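Local atomic coordinates of PHD-type domain-containing protein (Chaetomium thermophilum, PDB entry 6VHF), a protein that binds zinc and, as the RbBP5-interacting domain of Cfp1, takes part in the integration of Cfp1 into the histone H3K4 methyltransferase complex COMPASS. Residues A[23-37]-A[62-76]. Residues are numbered along the deposited sequence; the frame is centred on the assembly and turned at random.
Sequences QIALCRQMLQLIELA and RLDTVGAAHQFSLFL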
loop_
_atom_site.group_PDB
_atom_site.type_symbol
_atom_site.label_atom_id
_atom_site.label_comp_id
_atom_site.label_asym_id
_atom_site.label_seq_id
_atom_site.Cartn_x
_atom_site.Cartn_y
_atom_site.Cartn_z
ATOM N N GLN A 23 1.693 -1.377 -7.730
ATOM C CA GLN A 23 1.090 -1.411 -6.399
ATOM C C GLN A 23 1.998 -0.751 -5.355
ATOM O O GLN A 23 1.512 -0.096 -4.418
ATOM C CB GLN A 23 0.765 -2.850 -6.001
ATOM C CG GLN A 23 -0.079 -2.990 -4.718
ATOM C CD GLN A 23 -1.413 -2.236 -4.780
ATOM O OE1 GLN A 23 -1.851 -1.811 -5.843
ATOM N NE2 GLN A 23 -2.053 -2.062 -3.629
ATOM N N ILE A 24 3.316 -0.915 -5.487
ATOM C CA ILE A 24 4.220 -0.283 -4.533
ATOM C C ILE A 24 4.154 1.230 -4.671
ATOM O O ILE A 24 4.138 1.956 -3.663
ATOM C CB ILE A 24 5.649 -0.814 -4.711
ATOM C CG1 ILE A 24 5.781 -2.212 -4.078
ATOM C CG2 ILE A 24 6.656 0.162 -4.124
ATOM C CD1 ILE A 24 7.105 -2.952 -4.373
ATOM N N ALA A 25 4.108 1.729 -5.914
ATOM C CA ALA A 25 3.904 3.158 -6.148
ATOM C C ALA A 25 2.627 3.653 -5.475
ATOM O O ALA A 25 2.630 4.698 -4.798
ATOM C CB ALA A 25 3.856 3.448 -7.650
ATOM N N LEU A 26 1.526 2.915 -5.644
ATOM C CA LEU A 26 0.293 3.284 -4.956
ATOM C C LEU A 26 0.525 3.376 -3.454
ATOM O O LEU A 26 0.052 4.315 -2.814
ATOM C CB LEU A 26 -0.822 2.284 -5.265
ATOM C CG LEU A 26 -2.143 2.504 -4.525
ATOM C CD1 LEU A 26 -2.594 3.970 -4.639
ATOM C CD2 LEU A 26 -3.241 1.572 -5.015
ATOM N N CYS A 27 1.293 2.429 -2.897
ATOM C CA CYS A 27 1.567 2.387 -1.466
ATOM C C CYS A 27 2.351 3.612 -1.006
ATOM O O CYS A 27 2.093 4.154 0.080
ATOM C CB CYS A 27 2.335 1.110 -1.121
ATOM S SG CYS A 27 1.317 -0.399 -0.994
ATOM N N ARG A 28 3.320 4.054 -1.812
ATOM C CA ARG A 28 4.075 5.240 -1.439
ATOM C C ARG A 28 3.163 6.459 -1.371
ATOM O O ARG A 28 3.338 7.316 -0.507
ATOM C CB ARG A 28 5.230 5.478 -2.418
ATOM C CG ARG A 28 6.210 4.312 -2.505
ATOM C CD ARG A 28 7.588 4.679 -3.072
ATOM N NE ARG A 28 8.380 3.460 -3.254
ATOM C CZ ARG A 28 9.157 2.921 -2.315
ATOM N NH1 ARG A 28 9.241 3.510 -1.133
ATOM N NH2 ARG A 28 9.841 1.789 -2.544
ATOM N N GLN A 29 2.173 6.534 -2.263
ATOM C CA GLN A 29 1.200 7.615 -2.247
ATOM C C GLN A 29 0.242 7.501 -1.075
ATOM O O GLN A 29 -0.216 8.526 -0.559
ATOM C CB GLN A 29 0.405 7.634 -3.543
ATOM C CG GLN A 29 1.216 8.096 -4.720
ATOM C CD GLN A 29 0.464 7.942 -6.012
ATOM O OE1 GLN A 29 1.014 7.480 -7.002
ATOM N NE2 GLN A 29 -0.814 8.323 -6.007
ATOM N N MET A 30 -0.086 6.278 -0.645
ATOM C CA MET A 30 -0.827 6.153 0.604
ATOM C C MET A 30 -0.011 6.712 1.767
ATOM O O MET A 30 -0.558 7.366 2.665
ATOM C CB MET A 30 -1.218 4.697 0.849
ATOM C CG MET A 30 -2.178 4.113 -0.203
ATOM S SD MET A 30 -3.788 4.973 -0.266
ATOM C CE MET A 30 -3.541 6.252 -1.504
ATOM N N LEU A 31 1.309 6.511 1.747
ATOM C CA LEU A 31 2.124 7.101 2.799
ATOM C C LEU A 31 2.059 8.623 2.752
ATOM O O LEU A 31 2.002 9.271 3.799
ATOM C CB LEU A 31 3.562 6.608 2.723
ATOM C CG LEU A 31 3.681 5.120 3.086
ATOM C CD1 LEU A 31 5.045 4.524 2.709
ATOM C CD2 LEU A 31 3.376 4.896 4.557
ATOM N N GLN A 32 2.021 9.217 1.561
ATOM C CA GLN A 32 1.867 10.671 1.508
ATOM C C GLN A 32 0.507 11.095 2.036
ATOM O O GLN A 32 0.401 12.077 2.788
ATOM C CB GLN A 32 2.046 11.192 0.089
ATOM C CG GLN A 32 3.375 10.858 -0.563
ATOM C CD GLN A 32 3.536 11.605 -1.869
ATOM O OE1 GLN A 32 3.158 11.112 -2.926
ATOM N NE2 GLN A 32 4.070 12.815 -1.797
ATOM N N LEU A 33 -0.547 10.378 1.641
ATOM C CA LEU A 33 -1.882 10.676 2.148
ATOM C C LEU A 33 -1.909 10.638 3.672
ATOM O O LEU A 33 -2.450 11.539 4.321
ATOM C CB LEU A 33 -2.881 9.679 1.567
ATOM C CG LEU A 33 -4.323 9.765 2.051
ATOM C CD1 LEU A 33 -4.933 11.107 1.656
ATOM C CD2 LEU A 33 -5.147 8.591 1.495
ATOM N N ILE A 34 -1.314 9.599 4.261
ATOM C CA ILE A 34 -1.242 9.506 5.715
ATOM C C ILE A 34 -0.472 10.691 6.285
ATOM O O ILE A 34 -0.882 11.301 7.280
ATOM C CB ILE A 34 -0.605 8.174 6.130
ATOM C CG1 ILE A 34 -1.452 6.994 5.646
ATOM C CG2 ILE A 34 -0.452 8.108 7.632
ATOM C CD1 ILE A 34 -0.716 5.655 5.786
ATOM N N GLU A 35 0.664 11.034 5.669
ATOM C CA GLU A 35 1.382 12.229 6.092
ATOM C C GLU A 35 0.509 13.477 5.968
ATOM O O GLU A 35 0.502 14.324 6.864
ATOM C CB GLU A 35 2.664 12.394 5.275
ATOM C CG GLU A 35 3.867 12.817 6.096
ATOM C CD GLU A 35 5.173 12.823 5.292
ATOM O OE1 GLU A 35 5.719 13.933 5.058
ATOM O OE2 GLU A 35 5.649 11.721 4.895
ATOM N N LEU A 36 -0.216 13.630 4.855
ATOM C CA LEU A 36 -1.067 14.809 4.717
ATOM C C LEU A 36 -2.125 14.853 5.819
ATOM O O LEU A 36 -2.427 15.928 6.359
ATOM C CB LEU A 36 -1.710 14.847 3.330
ATOM C CG LEU A 36 -2.906 15.786 3.131
ATOM C CD1 LEU A 36 -2.515 17.237 3.357
ATOM C CD2 LEU A 36 -3.512 15.620 1.756
ATOM N N ALA A 37 -2.666 13.689 6.191
ATOM C CA ALA A 37 -3.677 13.629 7.239
ATOM C C ALA A 37 -3.085 14.029 8.582
ATOM O O ALA A 37 -3.671 14.844 9.307
ATOM C CB ALA A 37 -4.279 12.223 7.309
ATOM N N ARG A 62 -10.515 10.274 3.627
ATOM C CA ARG A 62 -9.809 9.712 2.485
ATOM C C ARG A 62 -8.918 8.549 2.885
ATOM O O ARG A 62 -8.552 7.749 2.023
ATOM C CB ARG A 62 -8.980 10.795 1.801
ATOM C CG ARG A 62 -9.812 11.900 1.159
ATOM C CD ARG A 62 -8.927 13.060 0.758
ATOM N NE ARG A 62 -8.365 13.746 1.920
ATOM C CZ ARG A 62 -7.689 14.888 1.836
ATOM N NH1 ARG A 62 -7.492 15.439 0.648
ATOM N NH2 ARG A 62 -7.211 15.476 2.933
ATOM N N LEU A 63 -8.566 8.432 4.171
ATOM C CA LEU A 63 -7.723 7.332 4.619
ATOM C C LEU A 63 -8.406 5.976 4.478
ATOM O O LEU A 63 -7.747 4.949 4.666
ATOM C CB LEU A 63 -7.283 7.545 6.071
ATOM C CG LEU A 63 -6.359 8.756 6.300
ATOM C CD1 LEU A 63 -6.179 9.067 7.779
ATOM C CD2 LEU A 63 -5.001 8.565 5.642
ATOM N N ASP A 64 -9.700 5.943 4.146
ATOM C CA ASP A 64 -10.344 4.670 3.867
ATOM C C ASP A 64 -9.797 4.042 2.593
ATOM O O ASP A 64 -9.797 2.812 2.469
ATOM C CB ASP A 64 -11.850 4.861 3.775
ATOM C CG ASP A 64 -12.447 5.316 5.082
ATOM O OD1 ASP A 64 -11.711 5.356 6.095
ATOM O OD2 ASP A 64 -13.644 5.651 5.094
ATOM N N THR A 65 -9.327 4.869 1.648
ATOM C CA THR A 65 -8.592 4.367 0.489
ATOM C C THR A 65 -7.463 3.435 0.905
ATOM O O THR A 65 -7.212 2.421 0.248
ATOM C CB THR A 65 -8.033 5.541 -0.311
ATOM O OG1 THR A 65 -9.072 6.497 -0.520
ATOM C CG2 THR A 65 -7.526 5.082 -1.657
ATOM N N VAL A 66 -6.774 3.763 2.003
ATOM C CA VAL A 66 -5.681 2.919 2.470
ATOM C C VAL A 66 -6.185 1.517 2.765
ATOM O O VAL A 66 -5.486 0.531 2.502
ATOM C CB VAL A 66 -5.005 3.555 3.701
ATOM C CG1 VAL A 66 -4.013 2.596 4.324
ATOM C CG2 VAL A 66 -4.336 4.841 3.314
ATOM N N GLY A 67 -7.416 1.400 3.274
ATOM C CA GLY A 67 -7.965 0.084 3.575
ATOM C C GLY A 67 -8.102 -0.802 2.347
ATOM O O GLY A 67 -7.732 -1.980 2.373
ATOM N N ALA A 68 -8.642 -0.249 1.255
ATOM C CA ALA A 68 -8.803 -1.034 0.034
ATOM C C ALA A 68 -7.489 -1.219 -0.714
ATOM O O ALA A 68 -7.294 -2.257 -1.354
ATOM C CB ALA A 68 -9.829 -0.380 -0.893
ATOM N N ALA A 69 -6.586 -0.227 -0.661
ATOM C CA ALA A 69 -5.252 -0.432 -1.218
ATOM C C ALA A 69 -4.553 -1.595 -0.523
ATOM O O ALA A 69 -3.904 -2.422 -1.176
ATOM C CB ALA A 69 -4.429 0.851 -1.106
ATOM N N HIS A 70 -4.713 -1.700 0.797
ATOM C CA HIS A 70 -4.115 -2.809 1.537
ATOM C C HIS A 70 -4.696 -4.149 1.104
ATOM O O HIS A 70 -3.987 -5.164 1.088
ATOM C CB HIS A 70 -4.318 -2.614 3.034
ATOM C CG HIS A 70 -3.822 -3.760 3.863
ATOM N ND1 HIS A 70 -2.522 -4.216 3.806
ATOM C CD2 HIS A 70 -4.458 -4.556 4.757
ATOM C CE1 HIS A 70 -2.376 -5.237 4.634
ATOM N NE2 HIS A 70 -3.537 -5.464 5.220
ATOM N N GLN A 71 -5.990 -4.191 0.782
ATOM C CA GLN A 71 -6.572 -5.468 0.392
ATOM C C GLN A 71 -6.053 -5.895 -0.972
ATOM O O GLN A 71 -5.740 -7.072 -1.183
ATOM C CB GLN A 71 -8.100 -5.382 0.398
ATOM C CG GLN A 71 -8.788 -6.744 0.364
ATOM C CD GLN A 71 -8.647 -7.515 1.673
ATOM O OE1 GLN A 71 -8.574 -6.924 2.754
ATOM N NE2 GLN A 71 -8.602 -8.843 1.577
ATOM N N PHE A 72 -5.930 -4.940 -1.900
ATOM C CA PHE A 72 -5.352 -5.228 -3.207
ATOM C C PHE A 72 -3.920 -5.734 -3.092
ATOM O O PHE A 72 -3.490 -6.562 -3.906
ATOM C CB PHE A 72 -5.401 -3.978 -4.082
ATOM C CG PHE A 72 -5.299 -4.267 -5.545
ATOM C CD1 PHE A 72 -5.802 -5.449 -6.064
ATOM C CD2 PHE A 72 -4.693 -3.367 -6.405
ATOM C CE1 PHE A 72 -5.711 -5.725 -7.419
ATOM C CE2 PHE A 72 -4.596 -3.635 -7.761
ATOM C CZ PHE A 72 -5.103 -4.817 -8.269
ATOM N N SER A 73 -3.164 -5.247 -2.099
ATOM C CA SER A 73 -1.817 -5.770 -1.880
ATOM C C SER A 73 -1.869 -7.236 -1.497
ATOM O O SER A 73 -1.071 -8.042 -1.996
ATOM C CB SER A 73 -1.085 -4.977 -0.802
ATOM O OG SER A 73 -0.785 -3.670 -1.253
ATOM N N LEU A 74 -2.810 -7.595 -0.617
ATOM C CA LEU A 74 -3.004 -8.997 -0.253
ATOM C C LEU A 74 -3.398 -9.847 -1.467
ATOM O O LEU A 74 -2.911 -10.968 -1.628
ATOM C CB LEU A 74 -4.050 -9.092 0.863
ATOM C CG LEU A 74 -3.737 -8.253 2.101
ATOM C CD1 LEU A 74 -4.889 -8.200 3.077
ATOM C CD2 LEU A 74 -2.522 -8.821 2.784
ATOM N N PHE A 75 -4.276 -9.327 -2.328
ATOM C CA PHE A 75 -4.620 -10.022 -3.571
ATOM C C PHE A 75 -3.372 -10.331 -4.392
ATOM O O PHE A 75 -3.132 -11.483 -4.762
ATOM C CB PHE A 75 -5.612 -9.175 -4.376
ATOM C CG PHE A 75 -6.078 -9.802 -5.676
ATOM C CD1 PHE A 75 -5.230 -9.902 -6.784
ATOM C CD2 PHE A 75 -7.381 -10.274 -5.793
ATOM C CE1 PHE A 75 -5.669 -10.465 -7.977
ATOM C CE2 PHE A 75 -7.826 -10.838 -6.979
ATOM C CZ PHE A 75 -6.966 -10.934 -8.072
ATOM N N LEU A 76 -2.562 -9.308 -4.680
ATOM C CA LEU A 76 -1.367 -9.493 -5.492
ATOM C C LEU A 76 -0.310 -10.348 -4.805
ATOM O O LEU A 76 0.692 -10.682 -5.438
ATOM C CB LEU A 76 -0.770 -8.131 -5.877
ATOM C CG LEU A 76 -1.632 -7.196 -6.740
ATOM C CD1 LEU A 76 -0.960 -5.849 -6.935
ATOM C CD2 LEU A 76 -1.963 -7.811 -8.093
#
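The side chain of Gln23 fits as a knob into the hole formed by Ala69, Phe72, Ser73 and Leu76, a clear example of a polar residue packed in an antiparallel helix pair. Its CG lies anti to the backbone N (chi1 -171°), reaching toward helix 64-77, and a bend at chi2 brings the amide over to Ser73. Gln23 NE2 donates to Ser73 OG at 3.1 Å, nearly straight at 165° and close to the amide plane. Gln23 OE1 lies 3.3 Å from Phe72 CD2, with amide and ring almost perpendicular. The aliphatic part is used as well, Gln23 CB resting 3.6 Å from Leu76 CD1. Cutting this side chain back to an alanine is likely to leave Ser73 OG without this donor and to open a gap between Phe72 and Leu76.

Farther along, the packing is tight and apolar. The Met30 and Val66 side chains slide past each other in opposite directions, Met30 SD 3.6 Å from Val66 CG2, and the small Ala69 receives Met30 CG and Leu26 CD2. Leu63 CD2 wedges between Leu33 CG and Ile34, as Leu63 CD1 meets Ala37 CB at 3.7 Å. The solvent side is looser: Leu36 CD2 only brushes the guanidinium of Arg62, whose charge is paired with Asp60, and Thr65 CG2 lies 4.0 Å from Met30 SD.

The two segments run antiparallel at 158°, their axes 10.2 Å apart. Leu63 places this end of the contact near the zinc site of Cys57, Cys130, Cys135 and His138. Helix 141-177 completes the three-helix packing, touching Cys27 through Ile153 and Leu31 through Val149, and Asp152 OD2 of that helix is hydrogen-bonded to His70 ND1.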